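Local coordinates for protein mannitol dehydrogenase (Pseudomonas fluorescens, PDB 1LJ8) that binds NAD and probably catalyses the NAD-dependent oxidation of mannitol at its second carbon, as a long-chain dehydrogenase, at residues T132-Y136 and S188-L192; L326-Y330 and L485-L489; T84-L88 and Q243-H248. One frame throughout, in Å; residues are numbered along the deposited sequence.

Interaction 1 (T132-Y136 and S188-L192); sequences TEGGY and SCDNL. With NAD (nicotinamide-adenine-dinucleotide), chain B.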
loop_
_atom_site.group_PDB
_atom_site.type_symbol
_atom_site.label_atom_id
_atom_site.label_comp_id
_atom_site.label_asym_id
_atom_site.label_seq_id
_atom_site.Cartn_x
_atom_site.Cartn_y
_atom_site.Cartn_z
ATOM N N THR A 132 -5.297 0.089 2.067
ATOM C CA THR A 132 -4.326 -0.926 2.530
ATOM C C THR A 132 -4.597 -2.342 2.055
ATOM O O THR A 132 -5.708 -2.693 1.641
ATOM C CB THR A 132 -4.068 -0.937 4.103
ATOM O OG1 THR A 132 -5.126 -1.646 4.791
ATOM C CG2 THR A 132 -3.879 0.508 4.630
ATOM N N GLU A 133 -3.547 -3.166 2.155
ATOM C CA GLU A 133 -3.564 -4.542 1.675
ATOM C C GLU A 133 -4.679 -5.424 2.230
ATOM O O GLU A 133 -5.192 -6.296 1.494
ATOM C CB GLU A 133 -2.209 -5.225 1.952
ATOM C CG GLU A 133 -1.009 -4.677 1.117
ATOM C CD GLU A 133 -0.370 -3.390 1.605
ATOM O OE1 GLU A 133 -0.845 -2.753 2.574
ATOM O OE2 GLU A 133 0.660 -2.987 0.996
ATOM N N GLY A 134 -5.049 -5.191 3.477
ATOM C CA GLY A 134 -6.094 -6.016 4.063
ATOM C C GLY A 134 -7.473 -5.352 4.025
ATOM O O GLY A 134 -8.429 -5.932 4.571
ATOM N N GLY A 135 -7.611 -4.182 3.380
ATOM C CA GLY A 135 -8.925 -3.515 3.376
ATOM C C GLY A 135 -10.011 -4.103 2.479
ATOM O O GLY A 135 -11.166 -3.688 2.550
ATOM N N TYR A 136 -9.681 -5.105 1.665
ATOM C CA TYR A 136 -10.655 -5.631 0.709
ATOM C C TYR A 136 -11.490 -6.822 1.177
ATOM O O TYR A 136 -12.429 -7.245 0.486
ATOM C CB TYR A 136 -9.947 -5.961 -0.611
ATOM C CG TYR A 136 -9.310 -4.726 -1.251
ATOM C CD1 TYR A 136 -8.124 -4.174 -0.747
ATOM C CD2 TYR A 136 -9.958 -4.077 -2.300
ATOM C CE1 TYR A 136 -7.601 -2.993 -1.288
ATOM C CE2 TYR A 136 -9.459 -2.866 -2.865
ATOM C CZ TYR A 136 -8.278 -2.341 -2.344
ATOM O OH TYR A 136 -7.792 -1.168 -2.879
ATOM N N SER A 188 -8.439 1.024 -7.726
ATOM C CA SER A 188 -7.590 0.601 -6.596
ATOM C C SER A 188 -6.131 0.980 -6.845
ATOM O O SER A 188 -5.605 0.741 -7.929
ATOM C CB SER A 188 -7.620 -0.932 -6.435
ATOM O OG SER A 188 -6.723 -1.293 -5.373
ATOM N N CYS A 189 -5.499 1.558 -5.836
ATOM C CA CYS A 189 -4.072 1.897 -5.927
ATOM C C CYS A 189 -3.352 1.190 -4.777
ATOM O O CYS A 189 -2.327 1.672 -4.271
ATOM C CB CYS A 189 -3.867 3.421 -5.832
ATOM S SG CYS A 189 -4.621 4.265 -7.227
ATOM N N ASP A 190 -3.880 0.039 -4.356
ATOM C CA ASP A 190 -3.220 -0.745 -3.308
ATOM C C ASP A 190 -2.353 -1.877 -3.866
ATOM O O ASP A 190 -2.513 -2.295 -5.012
ATOM C CB ASP A 190 -4.269 -1.339 -2.337
ATOM C CG ASP A 190 -4.861 -0.267 -1.400
ATOM O OD1 ASP A 190 -4.055 0.275 -0.594
ATOM O OD2 ASP A 190 -6.116 -0.003 -1.454
ATOM N N ASN A 191 -1.461 -2.380 -3.019
ATOM C CA ASN A 191 -0.537 -3.439 -3.405
ATOM C C ASN A 191 -1.165 -4.825 -3.352
ATOM O O ASN A 191 -0.921 -5.565 -2.399
ATOM C CB ASN A 191 0.653 -3.415 -2.448
ATOM C CG ASN A 191 1.559 -2.228 -2.664
ATOM O OD1 ASN A 191 1.694 -1.710 -3.788
ATOM N ND2 ASN A 191 2.275 -1.850 -1.608
ATOM N N LEU A 192 -1.921 -5.184 -4.377
ATOM C CA LEU A 192 -2.527 -6.522 -4.464
ATOM C C LEU A 192 -2.144 -6.939 -5.873
ATOM O O LEU A 192 -2.174 -6.119 -6.780
ATOM C CB LEU A 192 -4.067 -6.481 -4.355
ATOM C CG LEU A 192 -4.541 -6.390 -2.889
ATOM C CD1 LEU A 192 -4.521 -4.916 -2.426
ATOM C CD2 LEU A 192 -5.989 -6.950 -2.780
HETATM P PA NAD B . -0.746 5.487 5.450
HETATM O O1A NAD B . -0.627 4.790 6.704
HETATM O O2A NAD B . -0.142 6.827 5.202
HETATM O O5B NAD B . -2.285 5.670 5.066
HETATM C C5B NAD B . -3.167 4.505 5.036
HETATM C C4B NAD B . -4.524 5.188 4.773
HETATM O O4B NAD B . -5.531 4.099 4.663
HETATM C C3B NAD B . -5.102 6.050 5.952
HETATM O O3B NAD B . -5.821 7.135 5.340
HETATM C C2B NAD B . -6.007 5.057 6.696
HETATM O O2B NAD B . -7.008 5.693 7.481
HETATM C C1B NAD B . -6.637 4.318 5.531
HETATM N N9A NAD B . -7.197 3.041 5.841
HETATM C C8A NAD B . -6.686 1.965 6.538
HETATM N N7A NAD B . -7.514 0.945 6.567
HETATM C C5A NAD B . -8.616 1.386 5.850
HETATM C C6A NAD B . -9.801 0.706 5.544
HETATM N N6A NAD B . -10.092 -0.550 5.886
HETATM N N1A NAD B . -10.768 1.387 4.818
HETATM C C2A NAD B . -10.568 2.701 4.397
HETATM N N3A NAD B . -9.391 3.388 4.670
HETATM C C4A NAD B . -8.446 2.672 5.410
HETATM O O3 NAD B . -0.238 4.465 4.347
HETATM P PN NAD B . 0.388 4.699 2.885
HETATM O O1N NAD B . 1.850 4.728 2.992
HETATM O O2N NAD B . -0.279 5.870 2.310
HETATM O O5D NAD B . 0.026 3.355 2.144
HETATM C C5D NAD B . -1.349 3.098 1.892
HETATM C C4D NAD B . -1.375 2.035 0.883
HETATM O O4D NAD B . -0.930 2.451 -0.425
HETATM C C3D NAD B . -0.598 0.702 1.182
HETATM O O3D NAD B . -1.278 -0.125 2.119
HETATM C C2D NAD B . -0.374 0.113 -0.196
HETATM O O2D NAD B . -1.460 -0.715 -0.590
HETATM C C1D NAD B . -0.234 1.366 -1.098
HETATM N N1N NAD B . 1.159 1.743 -1.406
HETATM C C2N NAD B . 2.048 2.360 -0.507
HETATM C C3N NAD B . 3.341 2.562 -0.918
HETATM C C7N NAD B . 4.336 3.202 0.068
HETATM O O7N NAD B . 5.534 3.183 -0.252
HETATM N N7N NAD B . 3.940 3.674 1.231
HETATM C C4N NAD B . 3.796 2.127 -2.257
HETATM C C5N NAD B . 2.843 1.538 -3.143
HETATM C C6N NAD B . 1.495 1.329 -2.733
#
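Y136 OH gives a very short hydrogen bond to D190 OD2 (2.5 Å) and receives one from S188 OG (2.7 Å), while D190 OD1 accepts from T132 N at 2.9 Å. These bonds join two loops that follow parallel strands of the Rossmann-fold sheet, 126-129 and 185-188, and build the wall that holds the nicotinamide ribose of NAD. A carboxylate suits position 190 because its two oxygens serve different partners: OD1 also accepts from NAD O2D (2.8 Å), and OD2 accepts from I131 N as well as from Y136 OH. E133 OE1 accepts a hydrogen bond from NAD O3D at 2.7 Å, so two acidic side chains read the ribose diol, and N191 N donates to NAD O2D at 2.9 Å. N191 ND2 donates to E133 OE2 at 3.3 Å, while N191 OD1 accepts from K295 NZ. The type I turn T132–G135 swings the chain round to Y136, whose ring packs on L192. Around S188 an ST turn tightens the second loop, with D190 N donating to S188 OG at 3.3 Å.

Interaction 2 (L326-Y330 and L485-L489); sequences LFVAY and LKHLL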
loop_
_atom_site.group_PDB
_atom_site.type_symbol
_atom_site.label_atom_id
_atom_site.label_comp_id
_atom_site.label_asym_id
_atom_site.label_seq_id
_atom_site.Cartn_x
_atom_site.Cartn_y
_atom_site.Cartn_z
ATOM N N LEU A 326 25.013 -9.367 4.155
ATOM C CA LEU A 326 24.304 -10.634 4.296
ATOM C C LEU A 326 22.847 -10.423 3.920
ATOM O O LEU A 326 22.233 -11.314 3.354
ATOM C CB LEU A 326 24.364 -11.138 5.720
ATOM C CG LEU A 326 25.663 -11.711 6.289
ATOM C CD1 LEU A 326 25.445 -12.022 7.761
ATOM C CD2 LEU A 326 26.028 -12.977 5.514
ATOM N N PHE A 327 22.292 -9.247 4.244
ATOM C CA PHE A 327 20.887 -8.977 3.871
ATOM C C PHE A 327 20.756 -8.833 2.349
ATOM O O PHE A 327 19.764 -9.316 1.744
ATOM C CB PHE A 327 20.364 -7.705 4.572
ATOM C CG PHE A 327 19.931 -7.925 5.995
ATOM C CD1 PHE A 327 20.863 -8.214 6.987
ATOM C CD2 PHE A 327 18.567 -7.836 6.356
ATOM C CE1 PHE A 327 20.474 -8.403 8.303
ATOM C CE2 PHE A 327 18.166 -8.028 7.675
ATOM C CZ PHE A 327 19.113 -8.307 8.656
ATOM N N VAL A 328 21.714 -8.141 1.718
ATOM C CA VAL A 328 21.678 -7.979 0.266
ATOM C C VAL A 328 21.753 -9.333 -0.405
ATOM O O VAL A 328 21.005 -9.615 -1.336
ATOM C CB VAL A 328 22.880 -7.089 -0.238
ATOM C CG1 VAL A 328 22.841 -6.935 -1.733
ATOM C CG2 VAL A 328 22.829 -5.698 0.433
ATOM N N ALA A 329 22.670 -10.192 0.063
ATOM C CA ALA A 329 22.813 -11.538 -0.540
ATOM C C ALA A 329 21.539 -12.369 -0.356
ATOM O O ALA A 329 21.099 -13.110 -1.263
ATOM C CB ALA A 329 24.016 -12.257 0.068
ATOM N N TYR A 330 20.957 -12.270 0.829
ATOM C CA TYR A 330 19.694 -12.982 1.088
ATOM C C TYR A 330 18.564 -12.497 0.160
ATOM O O TYR A 330 17.846 -13.322 -0.434
ATOM C CB TYR A 330 19.313 -12.792 2.566
ATOM C CG TYR A 330 17.945 -13.337 2.959
ATOM C CD1 TYR A 330 17.635 -14.694 2.849
ATOM C CD2 TYR A 330 16.979 -12.478 3.475
ATOM C CE1 TYR A 330 16.381 -15.177 3.255
ATOM C CE2 TYR A 330 15.733 -12.937 3.882
ATOM C CZ TYR A 330 15.440 -14.287 3.774
ATOM O OH TYR A 330 14.211 -14.765 4.206
ATOM N N LEU A 485 21.597 -16.158 8.954
ATOM C CA LEU A 485 21.760 -15.813 7.548
ATOM C C LEU A 485 23.048 -16.408 7.017
ATOM O O LEU A 485 23.071 -16.895 5.907
ATOM C CB LEU A 485 21.784 -14.281 7.308
ATOM C CG LEU A 485 20.380 -13.640 7.381
ATOM C CD1 LEU A 485 20.502 -12.115 7.249
ATOM C CD2 LEU A 485 19.477 -14.193 6.283
ATOM N N LYS A 486 24.136 -16.311 7.779
ATOM C CA LYS A 486 25.376 -16.916 7.287
ATOM C C LYS A 486 25.173 -18.388 6.999
ATOM O O LYS A 486 25.562 -18.875 5.938
ATOM C CB LYS A 486 26.507 -16.769 8.312
ATOM C CG LYS A 486 27.002 -15.354 8.460
ATOM C CD LYS A 486 27.948 -15.235 9.645
ATOM C CE LYS A 486 28.741 -13.951 9.597
ATOM N NZ LYS A 486 29.586 -13.789 10.848
ATOM N N HIS A 487 24.551 -19.119 7.918
ATOM C CA HIS A 487 24.374 -20.559 7.646
ATOM C C HIS A 487 23.513 -20.793 6.407
ATOM O O HIS A 487 23.828 -21.631 5.546
ATOM C CB HIS A 487 23.749 -21.260 8.866
ATOM C CG HIS A 487 24.670 -21.335 10.056
ATOM N ND1 HIS A 487 24.241 -21.696 11.317
ATOM C CD2 HIS A 487 25.998 -21.103 10.168
ATOM C CE1 HIS A 487 25.264 -21.684 12.153
ATOM N NE2 HIS A 487 26.343 -21.327 11.481
ATOM N N LEU A 488 22.424 -20.033 6.295
ATOM C CA LEU A 488 21.509 -20.203 5.191
ATOM C C LEU A 488 22.123 -19.938 3.831
ATOM O O LEU A 488 21.861 -20.678 2.865
ATOM C CB LEU A 488 20.271 -19.299 5.402
ATOM C CG LEU A 488 19.251 -19.250 4.245
ATOM C CD1 LEU A 488 18.594 -20.610 4.122
ATOM C CD2 LEU A 488 18.189 -18.174 4.502
ATOM N N LEU A 489 22.940 -18.895 3.760
ATOM C CA LEU A 489 23.545 -18.484 2.509
ATOM C C LEU A 489 24.549 -19.489 1.970
ATOM O O LEU A 489 25.041 -19.338 0.847
ATOM C CB LEU A 489 24.149 -17.073 2.651
ATOM C CG LEU A 489 22.985 -16.051 2.757
ATOM C CD1 LEU A 489 23.493 -14.688 3.225
ATOM C CD2 LEU A 489 22.246 -15.938 1.420
#
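Apolar packing between two helices, 325-339 and 463-488, makes up this contact, and no hydrogen bond crosses between the segments. CH-pi contacts form its inner side. The two methyls of L485 are shared between two rings: CD1 lies over a face of F327, 4.1 Å from the ring centroid, and CD2 over a face of Y330, also 4.1 Å from the centroid. A branched leucine suits this place because its fork can fill the space between two aromatic side chains set about one helical turn apart. The Y330 ring also makes an apolar contact with L488, CE1 of the tyrosine lying 3.7 Å from L488 CD2.

Aliphatic contacts continue the interface outward. L326 CD2 meets L489 CD1 at 3.8 Å, and L326 CD1 rests on the methylene chain of K486, at 3.7 Å from its CG; a lysine can cover a leucine in this way while its amino group extends beyond. L489 CD1 also lies 4.0 Å from A329 CB, where a short side chain lets the leucine come close to the helix. L489 CD2 reaches Y330 CA at 3.9 Å. The backbone hydrogen bonds run along each chain, Y330 N to L326 O at 3.0 Å and L489 N to L485 O at 2.9 Å.

The contact lies toward the outside of the C-terminal, largely helical part of the protein, bringing the last long helix against 325-339. Helix 289-313 packs on F327 and Y330, while helix 401-413 touches Y330, L485 and L488 and accepts the Y330 hydroxyl at the carbonyl of R402.

Interaction 3 (T84-L88 and Q243-H248); sequences TLYEL and QLHDEH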
loop_
_atom_site.group_PDB
_atom_site.type_symbol
_atom_site.label_atom_id
_atom_site.label_comp_id
_atom_site.label_asym_id
_atom_site.label_seq_id
_atom_site.Cartn_x
_atom_site.Cartn_y
_atom_site.Cartn_z
ATOM N N THR A 84 3.513 19.737 0.915
ATOM C CA THR A 84 4.784 19.679 0.208
ATOM C C THR A 84 5.137 18.229 -0.133
ATOM O O THR A 84 5.058 17.329 0.730
ATOM C CB THR A 84 5.950 20.218 1.102
ATOM O OG1 THR A 84 5.570 21.482 1.704
ATOM C CG2 THR A 84 7.210 20.436 0.279
ATOM N N LEU A 85 5.557 18.033 -1.374
ATOM C CA LEU A 85 6.070 16.745 -1.823
ATOM C C LEU A 85 7.595 16.955 -1.740
ATOM O O LEU A 85 8.149 17.824 -2.426
ATOM C CB LEU A 85 5.628 16.453 -3.235
ATOM C CG LEU A 85 6.136 15.053 -3.658
ATOM C CD1 LEU A 85 5.051 14.277 -4.360
ATOM C CD2 LEU A 85 7.317 15.246 -4.547
ATOM N N TYR A 86 8.265 16.172 -0.908
ATOM C CA TYR A 86 9.703 16.344 -0.663
ATOM C C TYR A 86 10.402 15.067 -1.112
ATOM O O TYR A 86 10.393 14.059 -0.387
ATOM C CB TYR A 86 9.872 16.589 0.836
ATOM C CG TYR A 86 11.272 16.903 1.360
ATOM C CD1 TYR A 86 12.273 17.359 0.512
ATOM C CD2 TYR A 86 11.555 16.786 2.721
ATOM C CE1 TYR A 86 13.582 17.713 1.031
ATOM C CE2 TYR A 86 12.831 17.138 3.239
ATOM C CZ TYR A 86 13.818 17.600 2.378
ATOM O OH TYR A 86 15.049 17.985 2.890
ATOM N N GLU A 87 11.017 15.123 -2.296
ATOM C CA GLU A 87 11.716 13.958 -2.850
ATOM C C GLU A 87 13.084 13.817 -2.206
ATOM O O GLU A 87 13.790 14.794 -2.042
ATOM C CB GLU A 87 11.870 14.090 -4.385
ATOM C CG GLU A 87 10.529 14.072 -5.168
ATOM C CD GLU A 87 10.721 14.251 -6.663
ATOM O OE1 GLU A 87 11.823 14.724 -7.050
ATOM O OE2 GLU A 87 9.764 13.948 -7.437
ATOM N N LEU A 88 13.442 12.601 -1.798
ATOM C CA LEU A 88 14.736 12.368 -1.152
ATOM C C LEU A 88 15.462 11.233 -1.875
ATOM O O LEU A 88 14.903 10.167 -2.055
ATOM C CB LEU A 88 14.515 12.004 0.311
ATOM C CG LEU A 88 13.813 13.056 1.186
ATOM C CD1 LEU A 88 13.282 12.392 2.482
ATOM C CD2 LEU A 88 14.793 14.166 1.489
ATOM N N GLN A 243 13.476 18.117 8.640
ATOM C CA GLN A 243 14.507 18.223 7.597
ATOM C C GLN A 243 14.012 19.197 6.505
ATOM O O GLN A 243 14.776 19.992 5.952
ATOM C CB GLN A 243 14.782 16.844 6.989
ATOM C CG GLN A 243 15.816 16.878 5.870
ATOM C CD GLN A 243 16.103 15.499 5.263
ATOM O OE1 GLN A 243 15.244 14.575 5.255
ATOM N NE2 GLN A 243 17.314 15.347 4.738
ATOM N N LEU A 244 12.713 19.133 6.219
ATOM C CA LEU A 244 12.134 20.022 5.212
ATOM C C LEU A 244 12.294 21.486 5.637
ATOM O O LEU A 244 12.644 22.350 4.832
ATOM C CB LEU A 244 10.648 19.687 5.024
ATOM C CG LEU A 244 9.892 20.612 4.056
ATOM C CD1 LEU A 244 10.532 20.555 2.595
ATOM C CD2 LEU A 244 8.423 20.154 4.024
ATOM N N HIS A 245 12.007 21.772 6.901
ATOM C CA HIS A 245 12.150 23.135 7.414
ATOM C C HIS A 245 13.643 23.521 7.409
ATOM O O HIS A 245 14.015 24.606 6.941
ATOM C CB HIS A 245 11.631 23.214 8.857
ATOM C CG HIS A 245 11.936 24.523 9.523
ATOM N ND1 HIS A 245 11.341 25.705 9.136
ATOM C CD2 HIS A 245 12.867 24.856 10.455
ATOM C CE1 HIS A 245 11.893 26.713 9.794
ATOM N NE2 HIS A 245 12.822 26.224 10.602
ATOM N N ASP A 246 14.488 22.614 7.919
ATOM C CA ASP A 246 15.930 22.874 8.002
ATOM C C ASP A 246 16.507 23.218 6.632
ATOM O O ASP A 246 17.222 24.219 6.473
ATOM C CB ASP A 246 16.694 21.658 8.627
ATOM C CG ASP A 246 16.319 21.406 10.116
ATOM O OD1 ASP A 246 15.785 22.362 10.733
ATOM O OD2 ASP A 246 16.551 20.276 10.677
ATOM N N GLU A 247 16.148 22.435 5.616
ATOM C CA GLU A 247 16.694 22.630 4.265
ATOM C C GLU A 247 15.996 23.570 3.324
ATOM O O GLU A 247 16.644 24.129 2.444
ATOM C CB GLU A 247 16.756 21.309 3.521
ATOM C CG GLU A 247 17.176 20.168 4.323
ATOM C CD GLU A 247 18.491 19.674 3.862
ATOM O OE1 GLU A 247 19.527 20.073 4.462
ATOM O OE2 GLU A 247 18.482 18.909 2.871
ATOM N N HIS A 248 14.685 23.746 3.462
ATOM C CA HIS A 248 13.966 24.579 2.504
ATOM C C HIS A 248 13.045 25.618 3.103
ATOM O O HIS A 248 12.284 26.240 2.383
ATOM C CB HIS A 248 13.192 23.680 1.511
ATOM C CG HIS A 248 14.079 22.735 0.764
ATOM N ND1 HIS A 248 14.937 23.153 -0.238
ATOM C CD2 HIS A 248 14.318 21.412 0.938
ATOM C CE1 HIS A 248 15.668 22.128 -0.643
ATOM N NE2 HIS A 248 15.317 21.061 0.059
HETATM O O HOH W 1 17.090 18.366 0.634
#
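Y86 carries the largest share of this strand-on-helix packing in the Rossmann domain, where segment 84-87 of strand 83-87 and segment 243-248 of helix 238-248 cross at 81°, their axes 10.8 Å apart. The tyrosine points from the strand at the helix. L244 is its main partner: L244 CD1 sits over a face of the Y86 ring, 3.9 Å from the centroid in a CH-pi contact, and L244 CB lies 3.8 Å from Y86 CE2. The other methyl, L244 CD2, reaches T84 CB at 3.8 Å, so this leucine bridges two residues on the same side of the strand; T84 OG1 meanwhile bonds D252. Q243 lies one residue earlier on the helix, its CG 3.3 Å from Y86 OH at the ring edge and its OE1 3.8 Å from L88 CD2. No direct hydrogen bond crosses, but one water hydrogen-bonds Y86 OH (3.1 Å), E247 OE2 (2.7 Å, the water donating) and H248 NE2 (3.3 Å); H248 ND1 bonds E14. Tyrosine thus serves both halves of the contact: its ring gives an apolar seat for leucine, while its hydroxyl reaches E247 and H248 through a shared water.

Interaction 1 is the most deeply buried of the three, its centre about 6 Å from that of the chain, whereas the centres of interactions 2 and 3 lie about 27 and 23 Å from it and these contacts are only partly buried. Interactions 1 and 3 belong to the same Rossmann sheet: one joins loops beyond two of its parallel strands, the other lays a helix across strand 83-87. Interaction 2 joins helices alone. Chemistry follows place: direct hydrogen bonds dominate beside the cofactor, leucine-aromatic packing holds the distant helices, and interaction 3 combines such packing with a water-mediated polar edge. No two contacts touch; their nearest atoms are about 14 to 18 Å apart.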